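PDB 5F7U: cycloalternan-forming enzyme from Listeria monocytogenes serovar 1/2a, which belongs to glycoside hydrolase family 31, with a TIM-barrel domain, flanking beta-rich domains and a family 6 carbohydrate-binding module near its C terminus. Local coordinates for residues L948-A954 with F965-F969; V976-D981 with F1056-I1061; Y995-D1001 with L1017-W1023. The protein carries 1 engineered substitution. The contacts are given in a common frame with arbitrary orientation. Residues are numbered along the deposited sequence.

Contact 1 of 3, residues L948-A954 with F965-F969; sequences LTNVTTA and FVAGF. With GLC (alpha-D-glucopyranose), chain B; GLC (alpha-D-glucopyranose), chain D.
Within seven residues, L948-A954 leaves one beta sheet and enters another. L948 and T949 are extended and end a strand paired with 975-981. At N950 the backbone takes left-handed helical angles (phi/psi 55/35) and turns the chain toward V951, after which T953-A954 runs antiparallel to 965-968. T953 and V966 form a non-hydrogen-bonded pair, CA-CA 4.3 Å. A954 and F965 form the hydrogen-bonded pair, CA-CA 5.6 Å, with A954 N to F965 O at 2.9 Å and F965 N to A954 O at 3.0 Å. A967 N to T952 O, 3.0 Å, extends the ladder; between the same two residues a water replaces the second direct bond, accepting from T952 N (2.7 Å) and donating to A967 O (2.8 Å). The hairpin 953-954/965-968 belongs to one layer of the beta sandwich of a family 6 carbohydrate-binding module; the turn at N950 and V951 leads into it from the other layer. V951, chi1 p, points toward F965-F969 and wedges CG2 between V966 CG1 (3.5 Å) and F969 CB (3.8 Å). L948, rotamer mt, brings CD2 to 3.8 Å from V966 CG2, while A954 CB rests against F965 CE1 (3.7 Å) and A967 CB (3.9 Å). G968 (80/-75) makes a classic gamma turn, closed by a weak bond from F969 N to A967 O at 2.9 Å; its positive phi suits glycine. Each end of the contact meets a sugar: on strand 947-949, L948 N donates to O4 of the chain B glucose at 2.7 Å; at the hairpin's end, O4 of the chain D glucose lies 3.2 Å from G968 N.

Contact 2 of 3, residues V976-D981 with F1056-I1061; sequences VEFDID and FDHVVI. With MG (magnesium ion), chain G.
Two facing sheets of a beta sandwich meet here, the core of a family 6 carbohydrate-binding module. Strands 976-981 and 1056-1061 run nearly parallel across the interlayer gap, axes 9.0 Å apart at closest approach and crossed at -17°; V976 lies opposite F1056, F978 opposite V1059, I980 opposite I1061. Inward V976, F978 and I980 obey simple alternation. F1056 and V1059, however, both point inward although three residues apart, because D1057 (phi/psi -80/-58) and H1058 form a classic beta bulge facing R994. The bulge turns both residues outward and resets the phase. F978 (chi1 m) projects between F1056 (chi1 t) and V1059: its CE1 reaches F1056 CZ at 3.6 Å, while V1059 CG2 sits over its ring face, 4.2 Å from the centroid. F1056 CE2 also meets V976 CB at 4.2 Å. I980 fills the next hollow, CD1 to V1059 CG2 3.8 Å and CG2 to I1061 CG1 3.6 Å. On the outer side of the bulge, D1057 OD1 binds the magnesium ion at 2.2 Å.

Contact 3 of 3, residues Y995-D1001 with L1017-W1023; sequences YSAGVED and LPKTANW. With GLC (alpha-D-glucopyranose), chain D; GLC (alpha-D-glucopyranose), chain C.
The shortest polar link is Y995 OH to P1018 O, 2.6 Å; the same hydroxyl also bonds N1027. T1020 binds A997 twice, T1020 N to A997 O at 2.8 Å and A997 N to T1020 OG1 at 2.9 Å. K1019 N donates to D1001 OD1 at 2.8 Å. The loops that follow strands 987-996 and 1011-1017 are thus laced together, CA atoms closing to 4.0 Å at G998-N1022 and 4.3 Å at D1001-K1019. Around this lacing, L1017 CB packs over the Y995 ring, 3.9 Å from its centroid. G998 CA lies over the W1023 five-membered ring, 3.7 Å from the centroid; a CB there would clash with W1023 CD2, hence glycine. The other indole face carries C1 of the chain D glucose, with W1023 CZ2 3.4 Å from its O5. E1000 OE1 accepts from O6 of the chain C glucose at 3.1 Å. Backbone and side-chain bonds hold the loops, leaving an indole face and a carboxylate to the sugars, as expected of a carbohydrate-binding module's glycan pocket.

In the fold
From the N-terminal side, contact 1 comes first: it closes a ten-residue loop, 955-964, and is complete before contact 2 opens at V976. Contact 2 is the long-range closure, joining 976-981 to the last strand, 1054-1062, across 74 residues. Contact 3 lies wholly within that interval and closes a shorter loop holding the hairpin 1002-1008/1011-1017; none of the three cross. Strand 1054-1062 is the common element, with 965-968 of contact 1 on one neighbouring strand and 987-996, leading into contact 3, on another. Contacts 1 and 2 meet directly, with V966 O to F1056 N at 2.8 Å a probable hydrogen bond. Contacts 1 and 3 do not touch, but both reach the chain D glucose.

Contact 1 of 3, residues L948-A954 with F965-F969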
loop_
_atom_site.group_PDB
_atom_site.type_symbol
_atom_site.label_atom_id
_atom_site.label_comp_id
_atom_site.label_asym_id
_atom_site.label_seq_id
_atom_site.Cartn_x
_atom_site.Cartn_y
_atom_site.Cartn_z
ATOM N N LEU A 948 -7.880 -10.039 -35.882
ATOM C CA LEU A 948 -8.148 -10.884 -37.042
ATOM C C LEU A 948 -9.625 -10.953 -37.382
ATOM O O LEU A 948 -10.465 -11.100 -36.491
ATOM C CB LEU A 948 -7.600 -12.299 -36.805
ATOM C CG LEU A 948 -6.163 -12.465 -36.292
ATOM C CD1 LEU A 948 -5.836 -13.943 -36.113
ATOM C CD2 LEU A 948 -5.152 -11.808 -37.223
ATOM N N THR A 949 -9.932 -10.879 -38.672
ATOM C CA THR A 949 -11.305 -11.003 -39.168
ATOM C C THR A 949 -11.379 -12.106 -40.207
ATOM O O THR A 949 -10.743 -12.004 -41.268
ATOM C CB THR A 949 -11.786 -9.678 -39.774
ATOM O OG1 THR A 949 -11.673 -8.657 -38.782
ATOM C CG2 THR A 949 -13.247 -9.773 -40.256
ATOM N N ASN A 950 -12.166 -13.148 -39.885
ATOM C CA ASN A 950 -12.406 -14.321 -40.760
ATOM C C ASN A 950 -11.126 -15.025 -41.209
ATOM O O ASN A 950 -11.030 -15.529 -42.340
ATOM C CB ASN A 950 -13.266 -13.951 -41.986
ATOM C CG ASN A 950 -14.604 -13.353 -41.612
ATOM O OD1 ASN A 950 -15.266 -13.817 -40.685
ATOM N ND2 ASN A 950 -15.020 -12.326 -42.349
ATOM N N VAL A 951 -10.140 -15.039 -40.321
ATOM C CA VAL A 951 -8.824 -15.565 -40.639
ATOM C C VAL A 951 -8.224 -16.155 -39.366
ATOM O O VAL A 951 -8.485 -15.655 -38.278
ATOM C CB VAL A 951 -7.926 -14.482 -41.326
ATOM C CG1 VAL A 951 -7.275 -13.536 -40.328
ATOM C CG2 VAL A 951 -6.878 -15.141 -42.191
ATOM N N THR A 952 -7.444 -17.222 -39.506
ATOM C CA THR A 952 -6.896 -17.940 -38.346
ATOM C C THR A 952 -5.373 -18.042 -38.437
ATOM O O THR A 952 -4.757 -17.586 -39.418
ATOM C CB THR A 952 -7.509 -19.361 -38.167
ATOM O OG1 THR A 952 -7.203 -20.168 -39.312
ATOM C CG2 THR A 952 -9.024 -19.311 -37.957
ATOM N N THR A 953 -4.771 -18.629 -37.409
ATOM C CA THR A 953 -3.322 -18.731 -37.327
ATOM C C THR A 953 -2.866 -20.170 -37.522
ATOM O O THR A 953 -3.655 -21.105 -37.352
ATOM C CB THR A 953 -2.775 -18.170 -35.994
ATOM O OG1 THR A 953 -3.304 -18.926 -34.899
ATOM C CG2 THR A 953 -3.154 -16.704 -35.820
ATOM N N ALA A 954 -1.599 -20.332 -37.897
ATOM C CA ALA A 954 -0.965 -21.648 -38.011
ATOM C C ALA A 954 0.537 -21.582 -37.702
ATOM O O ALA A 954 1.106 -20.499 -37.520
ATOM C CB ALA A 954 -1.220 -22.253 -39.392
ATOM N N PHE A 965 2.012 -17.630 -37.666
ATOM C CA PHE A 965 1.640 -16.749 -38.772
ATOM C C PHE A 965 0.136 -16.827 -39.013
ATOM O O PHE A 965 -0.520 -17.777 -38.573
ATOM C CB PHE A 965 2.414 -17.120 -40.053
ATOM C CG PHE A 965 2.353 -18.589 -40.411
ATOM C CD1 PHE A 965 1.273 -19.102 -41.136
ATOM C CD2 PHE A 965 3.395 -19.459 -40.044
ATOM C CE1 PHE A 965 1.229 -20.443 -41.494
ATOM C CE2 PHE A 965 3.342 -20.811 -40.384
ATOM C CZ PHE A 965 2.259 -21.300 -41.110
ATOM N N VAL A 966 -0.392 -15.844 -39.734
ATOM C CA VAL A 966 -1.775 -15.854 -40.198
ATOM C C VAL A 966 -1.808 -16.649 -41.510
ATOM O O VAL A 966 -1.026 -16.362 -42.419
ATOM C CB VAL A 966 -2.295 -14.409 -40.366
ATOM C CG1 VAL A 966 -3.619 -14.374 -41.110
ATOM C CG2 VAL A 966 -2.451 -13.764 -39.000
ATOM N N ALA A 967 -2.688 -17.649 -41.599
ATOM C CA ALA A 967 -2.660 -18.612 -42.724
ATOM C C ALA A 967 -3.682 -18.343 -43.837
ATOM O O ALA A 967 -4.879 -18.155 -43.557
ATOM C CB ALA A 967 -2.835 -20.030 -42.197
ATOM N N GLY A 968 -3.215 -18.354 -45.093
ATOM C CA GLY A 968 -4.112 -18.274 -46.272
ATOM C C GLY A 968 -4.541 -16.835 -46.546
ATOM O O GLY A 968 -4.073 -16.211 -47.508
ATOM N N PHE A 969 -5.456 -16.320 -45.717
ATOM C CA PHE A 969 -5.807 -14.902 -45.730
ATOM C C PHE A 969 -6.210 -14.488 -47.166
ATOM O O PHE A 969 -5.810 -13.434 -47.676
ATOM C CB PHE A 969 -4.608 -14.127 -45.125
ATOM C CG PHE A 969 -4.747 -12.627 -45.089
ATOM C CD1 PHE A 969 -5.984 -11.992 -44.923
ATOM C CD2 PHE A 969 -3.597 -11.841 -45.166
ATOM C CE1 PHE A 969 -6.065 -10.600 -44.878
ATOM C CE2 PHE A 969 -3.672 -10.458 -45.109
ATOM C CZ PHE A 969 -4.908 -9.835 -44.963
HETATM C C1 GLC B . -9.317 -12.878 -29.760
HETATM C C2 GLC B . -9.745 -13.730 -30.977
HETATM C C3 GLC B . -9.070 -13.266 -32.268
HETATM C C4 GLC B . -9.315 -11.775 -32.515
HETATM C C5 GLC B . -9.035 -10.887 -31.287
HETATM C C6 GLC B . -10.239 -9.982 -31.000
HETATM O O2 GLC B . -9.507 -15.131 -30.780
HETATM O O3 GLC B . -9.571 -14.018 -33.381
HETATM O O4 GLC B . -8.509 -11.339 -33.611
HETATM O O5 GLC B . -8.621 -11.647 -30.121
HETATM O O6 GLC B . -9.886 -8.949 -30.072
HETATM C C1 GLC D . -0.967 -24.524 -48.455
HETATM C C2 GLC D . -0.015 -24.161 -47.306
HETATM C C3 GLC D . -0.692 -23.232 -46.287
HETATM C C4 GLC D . -1.301 -22.001 -46.961
HETATM C C5 GLC D . -2.270 -22.485 -48.044
HETATM C C6 GLC D . -2.950 -21.352 -48.792
HETATM O O1 GLC D . -1.973 -25.470 -48.032
HETATM O O2 GLC D . 0.445 -25.336 -46.634
HETATM O O3 GLC D . 0.257 -22.870 -45.287
HETATM O O4 GLC D . -1.976 -21.190 -45.987
HETATM O O5 GLC D . -1.578 -23.330 -48.992
HETATM O O6 GLC D . -3.845 -21.959 -49.727
HETATM O O HOH W 1 -7.064 -18.556 -41.846
#

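Contact 2 of 3, residues V976-D981 with F1056-I1061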
loop_
_atom_site.group_PDB
_atom_site.type_symbol
_atom_site.label_atom_id
_atom_site.label_comp_id
_atom_site.label_asym_id
_atom_site.label_seq_id
_atom_site.Cartn_x
_atom_site.Cartn_y
_atom_site.Cartn_z
ATOM N N VAL A 976 -6.351 -8.442 -41.310
ATOM C CA VAL A 976 -5.414 -8.471 -40.177
ATOM C C VAL A 976 -5.148 -7.001 -39.826
ATOM O O VAL A 976 -4.668 -6.242 -40.668
ATOM C CB VAL A 976 -4.083 -9.208 -40.518
ATOM C CG1 VAL A 976 -3.152 -9.261 -39.311
ATOM C CG2 VAL A 976 -4.344 -10.626 -41.008
ATOM N N GLU A 977 -5.482 -6.610 -38.597
ATOM C CA GLU A 977 -5.329 -5.219 -38.148
ATOM C C GLU A 977 -4.250 -5.126 -37.072
ATOM O O GLU A 977 -4.255 -5.896 -36.105
ATOM C CB GLU A 977 -6.666 -4.654 -37.657
ATOM C CG GLU A 977 -6.593 -3.218 -37.128
ATOM C CD GLU A 977 -7.952 -2.576 -36.828
ATOM O OE1 GLU A 977 -9.012 -3.163 -37.132
ATOM O OE2 GLU A 977 -7.961 -1.450 -36.279
ATOM N N PHE A 978 -3.324 -4.184 -37.268
ATOM C CA PHE A 978 -2.215 -3.927 -36.349
ATOM C C PHE A 978 -2.372 -2.557 -35.697
ATOM O O PHE A 978 -2.895 -1.602 -36.313
ATOM C CB PHE A 978 -0.870 -3.903 -37.089
ATOM C CG PHE A 978 -0.464 -5.220 -37.720
ATOM C CD1 PHE A 978 -0.901 -5.574 -39.002
ATOM C CD2 PHE A 978 0.408 -6.087 -37.055
ATOM C CE1 PHE A 978 -0.501 -6.774 -39.591
ATOM C CE2 PHE A 978 0.802 -7.295 -37.638
ATOM C CZ PHE A 978 0.349 -7.638 -38.910
ATOM N N ASP A 979 -1.875 -2.465 -34.471
ATOM C CA ASP A 979 -1.755 -1.211 -33.752
ATOM C C ASP A 979 -0.269 -0.915 -33.745
ATOM O O ASP A 979 0.500 -1.605 -33.067
ATOM C CB ASP A 979 -2.263 -1.377 -32.313
ATOM C CG ASP A 979 -3.733 -1.765 -32.239
ATOM O OD1 ASP A 979 -4.577 -1.023 -32.781
ATOM O OD2 ASP A 979 -4.051 -2.791 -31.594
ATOM N N ILE A 980 0.158 0.085 -34.519
ATOM C CA ILE A 980 1.585 0.282 -34.743
ATOM C C ILE A 980 2.078 1.645 -34.287
ATOM O O ILE A 980 1.459 2.666 -34.576
ATOM C CB ILE A 980 1.965 0.019 -36.217
ATOM C CG1 ILE A 980 1.856 -1.489 -36.487
ATOM C CG2 ILE A 980 3.380 0.538 -36.534
ATOM C CD1 ILE A 980 2.004 -1.902 -37.928
ATOM N N ASP A 981 3.189 1.643 -33.556
ATOM C CA ASP A 981 3.843 2.898 -33.194
ATOM C C ASP A 981 4.868 3.365 -34.218
ATOM O O ASP A 981 5.548 2.552 -34.855
ATOM C CB ASP A 981 4.512 2.760 -31.827
ATOM C CG ASP A 981 3.520 2.827 -30.693
ATOM O OD1 ASP A 981 2.549 3.627 -30.791
ATOM O OD2 ASP A 981 3.707 2.077 -29.702
ATOM N N PHE A 1056 1.190 -15.058 -43.478
ATOM C CA PHE A 1056 1.602 -13.702 -43.086
ATOM C C PHE A 1056 2.257 -13.769 -41.701
ATOM O O PHE A 1056 1.588 -14.005 -40.702
ATOM C CB PHE A 1056 0.353 -12.806 -43.150
ATOM C CG PHE A 1056 0.585 -11.328 -42.876
ATOM C CD1 PHE A 1056 1.859 -10.742 -42.862
ATOM C CD2 PHE A 1056 -0.530 -10.507 -42.684
ATOM C CE1 PHE A 1056 2.005 -9.365 -42.616
ATOM C CE2 PHE A 1056 -0.393 -9.144 -42.439
ATOM C CZ PHE A 1056 0.875 -8.564 -42.421
ATOM N N ASP A 1057 3.578 -13.600 -41.664
ATOM C CA ASP A 1057 4.350 -13.777 -40.430
ATOM C C ASP A 1057 4.291 -12.572 -39.477
ATOM O O ASP A 1057 3.909 -12.698 -38.314
ATOM C CB ASP A 1057 5.815 -14.102 -40.750
ATOM C CG ASP A 1057 6.622 -14.468 -39.503
ATOM O OD1 ASP A 1057 6.028 -14.760 -38.423
ATOM O OD2 ASP A 1057 7.861 -14.453 -39.621
ATOM N N HIS A 1058 4.700 -11.418 -39.977
ATOM C CA HIS A 1058 4.883 -10.219 -39.147
ATOM C C HIS A 1058 5.103 -9.001 -40.021
ATOM O O HIS A 1058 5.323 -9.137 -41.221
ATOM C CB HIS A 1058 6.075 -10.382 -38.166
ATOM C CG HIS A 1058 7.445 -10.359 -38.802
ATOM N ND1 HIS A 1058 8.438 -11.243 -38.436
ATOM C CD2 HIS A 1058 8.007 -9.531 -39.716
ATOM C CE1 HIS A 1058 9.548 -10.969 -39.101
ATOM N NE2 HIS A 1058 9.312 -9.936 -39.890
ATOM N N VAL A 1059 5.044 -7.826 -39.394
ATOM C CA VAL A 1059 5.580 -6.600 -39.991
ATOM C C VAL A 1059 6.676 -6.001 -39.109
ATOM O O VAL A 1059 6.644 -6.140 -37.877
ATOM C CB VAL A 1059 4.488 -5.544 -40.348
ATOM C CG1 VAL A 1059 3.459 -6.116 -41.331
ATOM C CG2 VAL A 1059 3.800 -5.008 -39.106
ATOM N N VAL A 1060 7.655 -5.358 -39.750
ATOM C CA VAL A 1060 8.707 -4.613 -39.058
ATOM C C VAL A 1060 8.648 -3.175 -39.555
ATOM O O VAL A 1060 8.513 -2.945 -40.768
ATOM C CB VAL A 1060 10.109 -5.258 -39.270
ATOM C CG1 VAL A 1060 11.231 -4.322 -38.832
ATOM C CG2 VAL A 1060 10.197 -6.562 -38.480
ATOM N N ILE A 1061 8.733 -2.211 -38.632
ATOM C CA ILE A 1061 8.813 -0.799 -39.006
ATOM C C ILE A 1061 10.268 -0.365 -38.888
ATOM O O ILE A 1061 10.892 -0.554 -37.835
ATOM C CB ILE A 1061 7.907 0.112 -38.120
ATOM C CG1 ILE A 1061 6.442 -0.387 -38.086
ATOM C CG2 ILE A 1061 8.003 1.582 -38.563
ATOM C CD1 ILE A 1061 5.718 -0.478 -39.430
HETATM MG MG MG G . 4.765 -14.543 -36.620
#

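Contact 3 of 3, residues Y995-D1001 with L1017-W1023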
loop_
_atom_site.group_PDB
_atom_site.type_symbol
_atom_site.label_atom_id
_atom_site.label_comp_id
_atom_site.label_asym_id
_atom_site.label_seq_id
_atom_site.Cartn_x
_atom_site.Cartn_y
_atom_site.Cartn_z
ATOM N N TYR A 995 6.261 -12.779 -45.315
ATOM C CA TYR A 995 5.162 -13.625 -45.760
ATOM C C TYR A 995 5.721 -14.807 -46.544
ATOM O O TYR A 995 6.887 -14.803 -46.964
ATOM C CB TYR A 995 4.220 -12.824 -46.685
ATOM C CG TYR A 995 4.876 -12.567 -48.029
ATOM C CD1 TYR A 995 5.864 -11.584 -48.163
ATOM C CD2 TYR A 995 4.572 -13.363 -49.134
ATOM C CE1 TYR A 995 6.512 -11.377 -49.375
ATOM C CE2 TYR A 995 5.209 -13.167 -50.349
ATOM C CZ TYR A 995 6.170 -12.172 -50.457
ATOM O OH TYR A 995 6.794 -12.004 -51.663
ATOM N N SER A 996 4.861 -15.781 -46.800
ATOM C CA SER A 996 5.177 -16.812 -47.777
ATOM C C SER A 996 4.038 -16.881 -48.798
ATOM O O SER A 996 2.873 -16.650 -48.460
ATOM C CB SER A 996 5.387 -18.149 -47.074
ATOM O OG SER A 996 5.816 -19.141 -47.984
ATOM N N ALA A 997 4.385 -17.168 -50.050
ATOM C CA ALA A 997 3.408 -17.273 -51.125
ATOM C C ALA A 997 3.888 -18.389 -52.023
ATOM O O ALA A 997 4.485 -18.148 -53.068
ATOM C CB ALA A 997 3.292 -15.950 -51.886
ATOM N N GLY A 998 3.640 -19.615 -51.571
ATOM C CA GLY A 998 4.171 -20.829 -52.195
ATOM C C GLY A 998 3.645 -21.204 -53.563
ATOM O O GLY A 998 4.291 -21.987 -54.264
ATOM N N VAL A 999 2.490 -20.664 -53.960
ATOM C CA VAL A 999 1.864 -21.066 -55.239
ATOM C C VAL A 999 2.077 -20.031 -56.353
ATOM O O VAL A 999 2.428 -20.401 -57.474
ATOM C CB VAL A 999 0.356 -21.420 -55.082
ATOM C CG1 VAL A 999 -0.303 -21.729 -56.426
ATOM C CG2 VAL A 999 0.177 -22.598 -54.138
ATOM N N GLU A 1000 1.884 -18.746 -56.029
ATOM C CA GLU A 1000 1.814 -17.680 -57.045
ATOM C C GLU A 1000 1.919 -16.286 -56.412
ATOM O O GLU A 1000 1.681 -16.135 -55.208
ATOM C CB GLU A 1000 0.492 -17.789 -57.821
ATOM C CG GLU A 1000 -0.736 -17.752 -56.908
ATOM C CD GLU A 1000 -2.057 -17.956 -57.622
ATOM O OE1 GLU A 1000 -3.014 -18.394 -56.946
ATOM O OE2 GLU A 1000 -2.152 -17.682 -58.837
ATOM N N ASP A 1001 2.252 -15.283 -57.237
ATOM C CA ASP A 1001 2.234 -13.861 -56.828
ATOM C C ASP A 1001 0.918 -13.502 -56.160
ATOM O O ASP A 1001 -0.156 -13.912 -56.608
ATOM C CB ASP A 1001 2.419 -12.926 -58.036
ATOM C CG ASP A 1001 3.813 -12.978 -58.628
ATOM O OD1 ASP A 1001 4.697 -13.669 -58.083
ATOM O OD2 ASP A 1001 4.024 -12.319 -59.671
ATOM N N LEU A 1017 3.140 -9.020 -53.467
ATOM C CA LEU A 1017 3.878 -9.994 -52.708
ATOM C C LEU A 1017 4.257 -11.126 -53.658
ATOM O O LEU A 1017 3.454 -12.036 -53.870
ATOM C CB LEU A 1017 3.016 -10.496 -51.556
ATOM C CG LEU A 1017 2.510 -9.411 -50.601
ATOM C CD1 LEU A 1017 1.359 -9.924 -49.747
ATOM C CD2 LEU A 1017 3.668 -8.905 -49.745
ATOM N N PRO A 1018 5.467 -11.058 -54.265
ATOM C CA PRO A 1018 5.879 -12.086 -55.240
ATOM C C PRO A 1018 5.888 -13.512 -54.693
ATOM O O PRO A 1018 6.099 -13.724 -53.496
ATOM C CB PRO A 1018 7.307 -11.671 -55.622
ATOM C CG PRO A 1018 7.382 -10.213 -55.307
ATOM C CD PRO A 1018 6.481 -9.997 -54.123
ATOM N N LYS A 1019 5.669 -14.477 -55.588
ATOM C CA LYS A 1019 5.742 -15.903 -55.265
ATOM C C LYS A 1019 7.057 -16.227 -54.556
ATOM O O LYS A 1019 8.115 -15.702 -54.933
ATOM C CB LYS A 1019 5.630 -16.732 -56.554
ATOM C CG LYS A 1019 5.527 -18.241 -56.364
ATOM C CD LYS A 1019 5.731 -18.976 -57.698
ATOM C CE LYS A 1019 5.721 -20.500 -57.537
ATOM N NZ LYS A 1019 6.912 -21.036 -56.790
ATOM N N THR A 1020 6.971 -17.059 -53.517
ATOM C CA THR A 1020 8.154 -17.664 -52.900
ATOM C C THR A 1020 8.327 -19.075 -53.472
ATOM O O THR A 1020 7.359 -19.655 -53.978
ATOM C CB THR A 1020 8.047 -17.717 -51.354
ATOM O OG1 THR A 1020 6.858 -18.417 -50.968
ATOM C CG2 THR A 1020 8.026 -16.305 -50.751
ATOM N N ALA A 1021 9.546 -19.618 -53.394
ATOM C CA ALA A 1021 9.871 -20.970 -53.910
ATOM C C ALA A 1021 8.865 -22.055 -53.514
ATOM O O ALA A 1021 8.467 -22.896 -54.341
ATOM C CB ALA A 1021 11.275 -21.377 -53.479
ATOM N N ASN A 1022 8.468 -22.022 -52.246
ATOM C CA ASN A 1022 7.499 -22.941 -51.661
ATOM C C ASN A 1022 6.962 -22.334 -50.365
ATOM O O ASN A 1022 7.343 -21.205 -50.005
ATOM C CB ASN A 1022 8.140 -24.314 -51.404
ATOM C CG ASN A 1022 9.479 -24.213 -50.693
ATOM O OD1 ASN A 1022 9.597 -23.614 -49.620
ATOM N ND2 ASN A 1022 10.497 -24.819 -51.285
ATOM N N TRP A 1023 6.096 -23.075 -49.664
ATOM C CA TRP A 1023 5.523 -22.600 -48.400
ATOM C C TRP A 1023 6.496 -22.633 -47.215
ATOM O O TRP A 1023 6.186 -22.096 -46.142
ATOM C CB TRP A 1023 4.233 -23.348 -48.039
ATOM C CG TRP A 1023 3.129 -23.126 -48.996
ATOM C CD1 TRP A 1023 2.648 -24.017 -49.917
ATOM C CD2 TRP A 1023 2.362 -21.931 -49.151
ATOM N NE1 TRP A 1023 1.626 -23.446 -50.638
ATOM C CE2 TRP A 1023 1.427 -22.166 -50.189
ATOM C CE3 TRP A 1023 2.377 -20.674 -48.518
ATOM C CZ2 TRP A 1023 0.506 -21.191 -50.610
ATOM C CZ3 TRP A 1023 1.459 -19.702 -48.937
ATOM C CH2 TRP A 1023 0.531 -19.970 -49.965
HETATM C C1 GLC D . -0.967 -24.524 -48.455
HETATM C C2 GLC D . -0.015 -24.161 -47.306
HETATM C C3 GLC D . -0.692 -23.232 -46.287
HETATM C C4 GLC D . -1.301 -22.001 -46.961
HETATM C C5 GLC D . -2.270 -22.485 -48.044
HETATM C C6 GLC D . -2.950 -21.352 -48.792
HETATM O O1 GLC D . -1.973 -25.470 -48.032
HETATM O O2 GLC D . 0.445 -25.336 -46.634
HETATM O O3 GLC D . 0.257 -22.870 -45.287
HETATM O O4 GLC D . -1.976 -21.190 -45.987
HETATM O O5 GLC D . -1.578 -23.330 -48.992
HETATM O O6 GLC D . -3.845 -21.959 -49.727
HETATM C C1 GLC C . -4.610 -20.980 -50.457
HETATM C C2 GLC C . -5.788 -21.659 -51.167
HETATM C C3 GLC C . -5.289 -22.544 -52.322
HETATM C C4 GLC C . -4.370 -21.764 -53.276
HETATM C C5 GLC C . -3.283 -20.984 -52.513
HETATM C C6 GLC C . -2.515 -20.002 -53.393
HETATM O O2 GLC C . -6.546 -22.408 -50.213
HETATM O O3 GLC C . -6.402 -23.093 -53.039
HETATM O O4 GLC C . -3.747 -22.656 -54.208
HETATM O O5 GLC C . -3.859 -20.239 -51.424
HETATM O O6 GLC C . -3.390 -18.987 -53.894
#